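Local atomic coordinates of lipase (Acinetobacter baumannii, PDB entry 4OPM), a protein that probably hydrolyses ester bonds of lipids such as triacylglycerols, as a putative lipase of the alpha/beta-hydrolase fold. Residues R150-T154 against I155-D159; T161-K164 against Q165-V168. One frame throughout, in Å; residues are numbered along the deposited sequence.

Contact 1. Residues R150-T154 against I155-D159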
ATOM      1  N   ARG A 150      11.501  15.153   8.806  1.00 24.14           N
ATOM      2  CA  ARG A 150      12.094  15.924   9.899  1.00 25.36           C
ATOM      3  C   ARG A 150      11.259  15.765  11.164  1.00 29.19           C
ATOM      4  O   ARG A 150      11.808  15.814  12.262  1.00 29.50           O
ATOM      5  CB  ARG A 150      12.192  17.416   9.540  1.00 27.16           C
ATOM      6  CG  ARG A 150      13.194  17.701   8.444  1.00 36.59           C
ATOM      7  CD  ARG A 150      13.424  19.186   8.239  1.00 45.04           C
ATOM      8  NE  ARG A 150      13.722  19.470   6.836  1.00 59.94           N
ATOM      9  CZ  ARG A 150      14.917  19.315   6.265  1.00 75.84           C
ATOM     10  NH1 ARG A 150      15.955  18.891   6.977  1.00 63.77           N
ATOM     11  NH2 ARG A 150      15.079  19.581   4.975  1.00 60.58           N
ATOM     12  N   SER A 151       9.930  15.565  11.007  1.00 25.04           N
ATOM     13  CA  SER A 151       8.991  15.466  12.132  1.00 24.83           C
ATOM     14  C   SER A 151       8.852  14.018  12.650  1.00 27.74           C
ATOM     15  O   SER A 151       8.038  13.769  13.547  1.00 26.72           O
ATOM     16  CB  SER A 151       7.631  16.054  11.756  1.00 27.04           C
ATOM     17  OG  SER A 151       6.980  15.286  10.760  1.00 38.08           O
ATOM     18  N   ALA A 152       9.697  13.083  12.118  1.00 25.40           N
ATOM     19  CA  ALA A 152       9.730  11.675  12.520  1.00 24.37           C
ATOM     20  C   ALA A 152       9.914  11.565  14.028  1.00 28.37           C
ATOM     21  O   ALA A 152      10.813  12.208  14.593  1.00 27.85           O
ATOM     22  CB  ALA A 152      10.863  10.958  11.806  1.00 25.18           C
ATOM     23  N   ASN A 153       9.045  10.791  14.685  1.00 25.22           N
ATOM     24  CA  ASN A 153       9.113  10.658  16.139  1.00 25.95           C
ATOM     25  C   ASN A 153       8.673   9.256  16.594  1.00 30.33           C
ATOM     26  O   ASN A 153       7.994   9.108  17.610  1.00 32.75           O
ATOM     27  CB  ASN A 153       8.286  11.770  16.828  1.00 29.09           C
ATOM     28  CG  ASN A 153       8.595  11.971  18.293  1.00 56.56           C
ATOM     29  OD1 ASN A 153       9.703  11.693  18.776  1.00 47.78           O
ATOM     30  ND2 ASN A 153       7.600  12.435  19.036  1.00 51.81           N
ATOM     31  N   THR A 154       9.030   8.225  15.812  1.00 23.06           N
ATOM     32  CA  THR A 154       8.807   6.840  16.212  1.00 21.46           C
ATOM     33  C   THR A 154      10.146   6.135  16.152  1.00 24.99           C
ATOM     34  O   THR A 154      11.031   6.582  15.418  1.00 23.84           O
ATOM     35  CB  THR A 154       7.771   6.106  15.350  1.00 20.93           C
ATOM     36  OG1 THR A 154       8.319   5.888  14.050  1.00 20.40           O
ATOM     37  CG2 THR A 154       6.411   6.789  15.310  1.00 21.28           C
ATOM     38  N   ILE A 155      10.278   5.017  16.874  1.00 22.22           N
ATOM     39  CA  ILE A 155      11.512   4.236  16.898  0.60 22.94           C
ATOM     40  C   ILE A 155      11.800   3.637  15.492  1.00 26.02           C
ATOM     41  O   ILE A 155      12.966   3.513  15.119  1.00 26.26           O
ATOM     42  CB  ILE A 155      11.449   3.157  18.026  0.60 26.48           C
ATOM     43  CG1 ILE A 155      12.837   2.647  18.425  0.60 27.69           C
ATOM     44  CG2 ILE A 155      10.472   2.003  17.721  0.60 26.11           C
ATOM     45  CD1 ILE A 155      13.722   3.634  19.257  0.60 37.87           C
ATOM     46  N   TYR A 156      10.746   3.303  14.707  1.00 23.56           N
ATOM     47  CA  TYR A 156      10.904   2.709  13.371  1.00 22.25           C
ATOM     48  C   TYR A 156      11.480   3.699  12.366  1.00 26.89           C
ATOM     49  O   TYR A 156      12.256   3.293  11.500  1.00 27.62           O
ATOM     50  CB  TYR A 156       9.564   2.144  12.862  1.00 21.89           C
ATOM     51  CG  TYR A 156       8.901   1.263  13.897  1.00 21.58           C
ATOM     52  CD1 TYR A 156       9.394  -0.010  14.173  1.00 23.71           C
ATOM     53  CD2 TYR A 156       7.843   1.734  14.668  1.00 20.96           C
ATOM     54  CE1 TYR A 156       8.830  -0.805  15.169  1.00 22.65           C
ATOM     55  CE2 TYR A 156       7.264   0.945  15.662  1.00 21.32           C
ATOM     56  CZ  TYR A 156       7.760  -0.328  15.905  1.00 24.81           C
ATOM     57  OH  TYR A 156       7.232  -1.127  16.890  1.00 23.02           O
ATOM     58  N   LEU A 157      11.101   4.983  12.469  1.00 22.19           N
ATOM     59  CA  LEU A 157      11.604   6.015  11.556  1.00 22.61           C
ATOM     60  C   LEU A 157      13.008   6.475  11.975  1.00 27.63           C
ATOM     61  O   LEU A 157      13.855   6.723  11.112  1.00 27.33           O
ATOM     62  CB  LEU A 157      10.645   7.230  11.492  1.00 21.89           C
ATOM     63  CG  LEU A 157       9.249   7.012  10.874  1.00 25.98           C
ATOM     64  CD1 LEU A 157       8.366   8.238  11.104  1.00 26.47           C
ATOM     65  CD2 LEU A 157       9.340   6.711   9.365  1.00 26.05           C
ATOM     66  N   LYS A 158      13.237   6.617  13.297  1.00 25.74           N
ATOM     67  CA  LYS A 158      14.518   7.080  13.847  1.00 26.68           C
ATOM     68  C   LYS A 158      15.621   6.041  13.627  1.00 31.55           C
ATOM     69  O   LYS A 158      16.766   6.408  13.323  1.00 30.57           O
ATOM     70  CB  LYS A 158      14.384   7.440  15.330  1.00 29.46           C
ATOM     71  CG  LYS A 158      13.615   8.739  15.569  1.00 45.46           C
ATOM     72  CD  LYS A 158      13.565   9.092  17.047  1.00 58.55           C
ATOM     73  CE  LYS A 158      12.888  10.417  17.291  1.00 68.55           C
ATOM     74  NZ  LYS A 158      13.064  10.869  18.695  1.00 79.76           N
ATOM     75  N   ASP A 159      15.275   4.756  13.748  1.00 28.13           N
ATOM     76  CA  ASP A 159      16.204   3.660  13.509  1.00 28.25           C
ATOM     77  C   ASP A 159      15.445   2.506  12.842  1.00 30.99           C
ATOM     78  O   ASP A 159      14.879   1.660  13.548  1.00 29.94           O
ATOM     79  CB  ASP A 159      16.933   3.215  14.796  1.00 30.49           C
ATOM     80  CG  ASP A 159      17.975   2.124  14.579  1.00 37.50           C
ATOM     81  OD1 ASP A 159      18.144   1.676  13.419  1.00 36.53           O
ATOM     82  OD2 ASP A 159      18.601   1.699  15.570  1.00 46.71           O
TER
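Thr154 is the N-cap of the short helix 155-158, where it meets Leu157 and Lys158. The cap follows the loop after strand 137-143, within the alpha/beta-hydrolase fold. Ile155 opens the helix. Tyr156 adds little to the loop itself; its CB passes the Thr154 hydroxyl. Leu157 carries the cap. Its N gives a weak bond to Thr154 OG1, 3.3 Å away. Thr154 chi1 of 70° puts OG1 between its own N and carbonyl carbon, turned to the first turn of the helix. OG1 is also hydrogen-bonded to Ile247 O, so the cap is tied to a second loop. The side chain lies near, without touching, the probable catalytic triad of Ser120, His274 and Asp245. The Leu157 side chain runs back over the loop, with CB 3.7 Å from Ala152 CB. Its CD1 also packs on that methyl, and its CG lies 3.5 Å from Thr154 OG1. Lys158 closes the turn: its N bonds to Thr154 O at 3.1 Å, with an N-H...O angle of 162°. The extended Lys158 chain passes beside that same oxygen, then runs alongside Asn153, pointing the same way. There NZ makes a weak hydrogen bond to Asn153 OD1, at 3.5 Å.

Contact 2. Residues T161-K164 against Q165-V168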
ATOM      1  N   THR A 161      16.236  -0.262  11.896  1.00 27.64           N
ATOM      2  CA  THR A 161      16.611  -1.627  12.282  0.50 27.60           C
ATOM      3  C   THR A 161      15.463  -2.207  13.147  1.00 29.49           C
ATOM      4  O   THR A 161      15.264  -3.421  13.184  1.00 28.40           O
ATOM      5  CB  THR A 161      17.975  -1.656  12.989  0.50 36.28           C
ATOM      6  OG1 THR A 161      18.910  -0.853  12.258  0.50 37.83           O
ATOM      7  CG2 THR A 161      18.527  -3.070  13.132  0.50 34.87           C
ATOM      8  N   TYR A 162      14.681  -1.315  13.808  1.00 25.50           N
ATOM      9  CA  TYR A 162      13.541  -1.717  14.634  1.00 25.11           C
ATOM     10  C   TYR A 162      12.393  -2.303  13.785  1.00 26.79           C
ATOM     11  O   TYR A 162      11.543  -3.006  14.338  1.00 24.49           O
ATOM     12  CB  TYR A 162      13.052  -0.564  15.502  1.00 26.80           C
ATOM     13  CG  TYR A 162      13.884  -0.394  16.749  1.00 31.22           C
ATOM     14  CD1 TYR A 162      15.017   0.412  16.750  1.00 33.68           C
ATOM     15  CD2 TYR A 162      13.549  -1.056  17.928  1.00 32.72           C
ATOM     16  CE1 TYR A 162      15.791   0.569  17.898  1.00 36.96           C
ATOM     17  CE2 TYR A 162      14.319  -0.910  19.081  1.00 34.83           C
ATOM     18  CZ  TYR A 162      15.432  -0.088  19.064  1.00 43.06           C
ATOM     19  OH  TYR A 162      16.180   0.064  20.206  1.00 45.74           O
ATOM     20  N   LEU A 163      12.406  -2.082  12.440  1.00 23.65           N
ATOM     21  CA  LEU A 163      11.436  -2.708  11.532  1.00 23.57           C
ATOM     22  C   LEU A 163      11.573  -4.246  11.579  1.00 24.74           C
ATOM     23  O   LEU A 163      10.610  -4.951  11.285  1.00 22.54           O
ATOM     24  CB  LEU A 163      11.589  -2.206  10.080  1.00 24.01           C
ATOM     25  CG  LEU A 163      11.181  -0.753   9.786  1.00 28.95           C
ATOM     26  CD1 LEU A 163      11.524  -0.380   8.360  1.00 29.69           C
ATOM     27  CD2 LEU A 163       9.686  -0.507  10.055  1.00 28.80           C
ATOM     28  N   LYS A 164      12.750  -4.763  12.002  1.00 22.36           N
ATOM     29  CA  LYS A 164      12.960  -6.210  12.136  1.00 22.53           C
ATOM     30  C   LYS A 164      12.045  -6.823  13.214  1.00 27.23           C
ATOM     31  O   LYS A 164      11.713  -8.003  13.113  1.00 27.27           O
ATOM     32  CB  LYS A 164      14.428  -6.531  12.447  1.00 24.38           C
ATOM     33  CG  LYS A 164      15.338  -6.270  11.259  1.00 33.05           C
ATOM     34  CD  LYS A 164      16.798  -6.458  11.640  1.00 44.69           C
ATOM     35  CE  LYS A 164      17.721  -6.167  10.488  1.00 58.63           C
ATOM     36  NZ  LYS A 164      17.753  -7.293   9.516  1.00 71.38           N
ATOM     37  N   GLN A 165      11.634  -6.020  14.235  1.00 23.76           N
ATOM     38  CA  GLN A 165      10.736  -6.478  15.315  1.00 23.26           C
ATOM     39  C   GLN A 165       9.313  -6.715  14.805  1.00 25.93           C
ATOM     40  O   GLN A 165       8.513  -7.368  15.484  1.00 24.61           O
ATOM     41  CB  GLN A 165      10.698  -5.456  16.463  1.00 24.28           C
ATOM     42  CG  GLN A 165      12.065  -5.215  17.129  1.00 25.72           C
ATOM     43  CD  GLN A 165      11.993  -4.356  18.364  1.00 35.50           C
ATOM     44  OE1 GLN A 165      11.022  -3.636  18.617  1.00 28.07           O
ATOM     45  NE2 GLN A 165      13.057  -4.380  19.144  1.00 31.65           N
ATOM     46  N   LEU A 166       8.994  -6.164  13.622  1.00 22.03           N
ATOM     47  CA  LEU A 166       7.670  -6.261  13.007  1.00 21.27           C
ATOM     48  C   LEU A 166       7.571  -7.426  12.003  1.00 25.10           C
ATOM     49  O   LEU A 166       6.489  -7.664  11.447  1.00 24.68           O
ATOM     50  CB  LEU A 166       7.318  -4.925  12.321  1.00 20.76           C
ATOM     51  CG  LEU A 166       7.286  -3.677  13.225  1.00 24.57           C
ATOM     52  CD1 LEU A 166       6.927  -2.448  12.428  1.00 24.56           C
ATOM     53  CD2 LEU A 166       6.340  -3.855  14.408  1.00 25.39           C
ATOM     54  N   LEU A 167       8.688  -8.143  11.782  1.00 23.98           N
ATOM     55  CA  LEU A 167       8.751  -9.300  10.881  0.50 24.25           C
ATOM     56  C   LEU A 167       7.950 -10.468  11.436  1.00 27.32           C
ATOM     57  O   LEU A 167       8.063 -10.771  12.627  1.00 27.41           O
ATOM     58  CB  LEU A 167      10.211  -9.732  10.701  0.50 25.39           C
ATOM     59  CG  LEU A 167      10.964  -9.232   9.481  0.50 31.03           C
ATOM     60  CD1 LEU A 167      10.897  -7.717   9.322  0.50 30.97           C
ATOM     61  CD2 LEU A 167      12.394  -9.685   9.534  0.50 35.37           C
ATOM     62  N   VAL A 168       7.157 -11.133  10.590  1.00 21.76           N
ATOM     63  CA  VAL A 168       6.373 -12.305  10.995  0.60 20.31           C
ATOM     64  C   VAL A 168       7.158 -13.546  10.534  1.00 25.96           C
ATOM     65  O   VAL A 168       7.128 -13.869   9.337  1.00 25.12           O
ATOM     66  CB  VAL A 168       4.918 -12.273  10.449  0.60 21.90           C
ATOM     67  CG1 VAL A 168       4.141 -13.518  10.883  0.60 21.15           C
ATOM     68  CG2 VAL A 168       4.186 -10.998  10.896  0.60 20.85           C
TER
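Tyr162 and Gln165 both turn CG away from their carbonyl carbons, chi1 -81° and -61°, so the two side chains leave the turn side by side. The Gln165 chain then stays extended and carries its amide to the CD2 corner of the tyrosine ring. Residues 161-166 belong to a 3-10 helical segment, in the region between helix 155-158 and helix 173-181. This region falls between strands 137-143 and 237-242, where alpha/beta hydrolases commonly carry their cap (lid), so the turn is probably part of that cap. The ring and amide planes stand 77° apart. Gln165 OE1 lies in the ring plane at the edge, 3.7 Å from Tyr162 CD2. NE2 is 3.6 Å from the same carbon and approaches the ring obliquely. The backbone of this turn follows the i to i+3 pattern of a 3-10 helix. Gln165 N bonds to Tyr162 O at 3.0 Å, and Leu166 N to Leu163 O at 3.1 Å. Leu167 N gives a weaker third bond to Lys164 O, at 3.3 Å, where the chain leaves the turn. On another part of the turn Leu163 CD2 meets Leu166 CD1 at 4.1 Å, the two leucines slanting across each other. Lys164 reaches helix 190-220, where NZ makes a salt bridge with Asp212 and a hydrogen bond with Gln208, so its charge is probably balanced. Leu166 packs on Leu177 and Gln180 of helix 173-181. The tyrosine-glutamine contact is thus van der Waals in kind, with the amide oxygen near the weakly positive ring edge. Across the two segments the hydrogen bonds are all from backbone to backbone.

The chain leaves strand 137-143 and enters contact 1, where the N-cap at 154 closes the step from loop to helix 155-158. Contact 2 begins one residue later and forms the 3-10 turn ahead of helix 173-181. Each closes only a local turn. The two are in series, neither nesting nor crossing, with centres about 14 Å apart. Aromatic and aliphatic side chains join them. Tyr156 CB lies 3.9 Å from Leu163 CD2, and Tyr156 CE1 lies 3.7 Å from Leu166 CD1. Contact 1 reaches the loop holding Ile247 and Asn249. Contact 2 reaches helices 173-181 and 190-220. Both lie in the insertion between strands 137-143 and 237-242, probably part of the cap (lid).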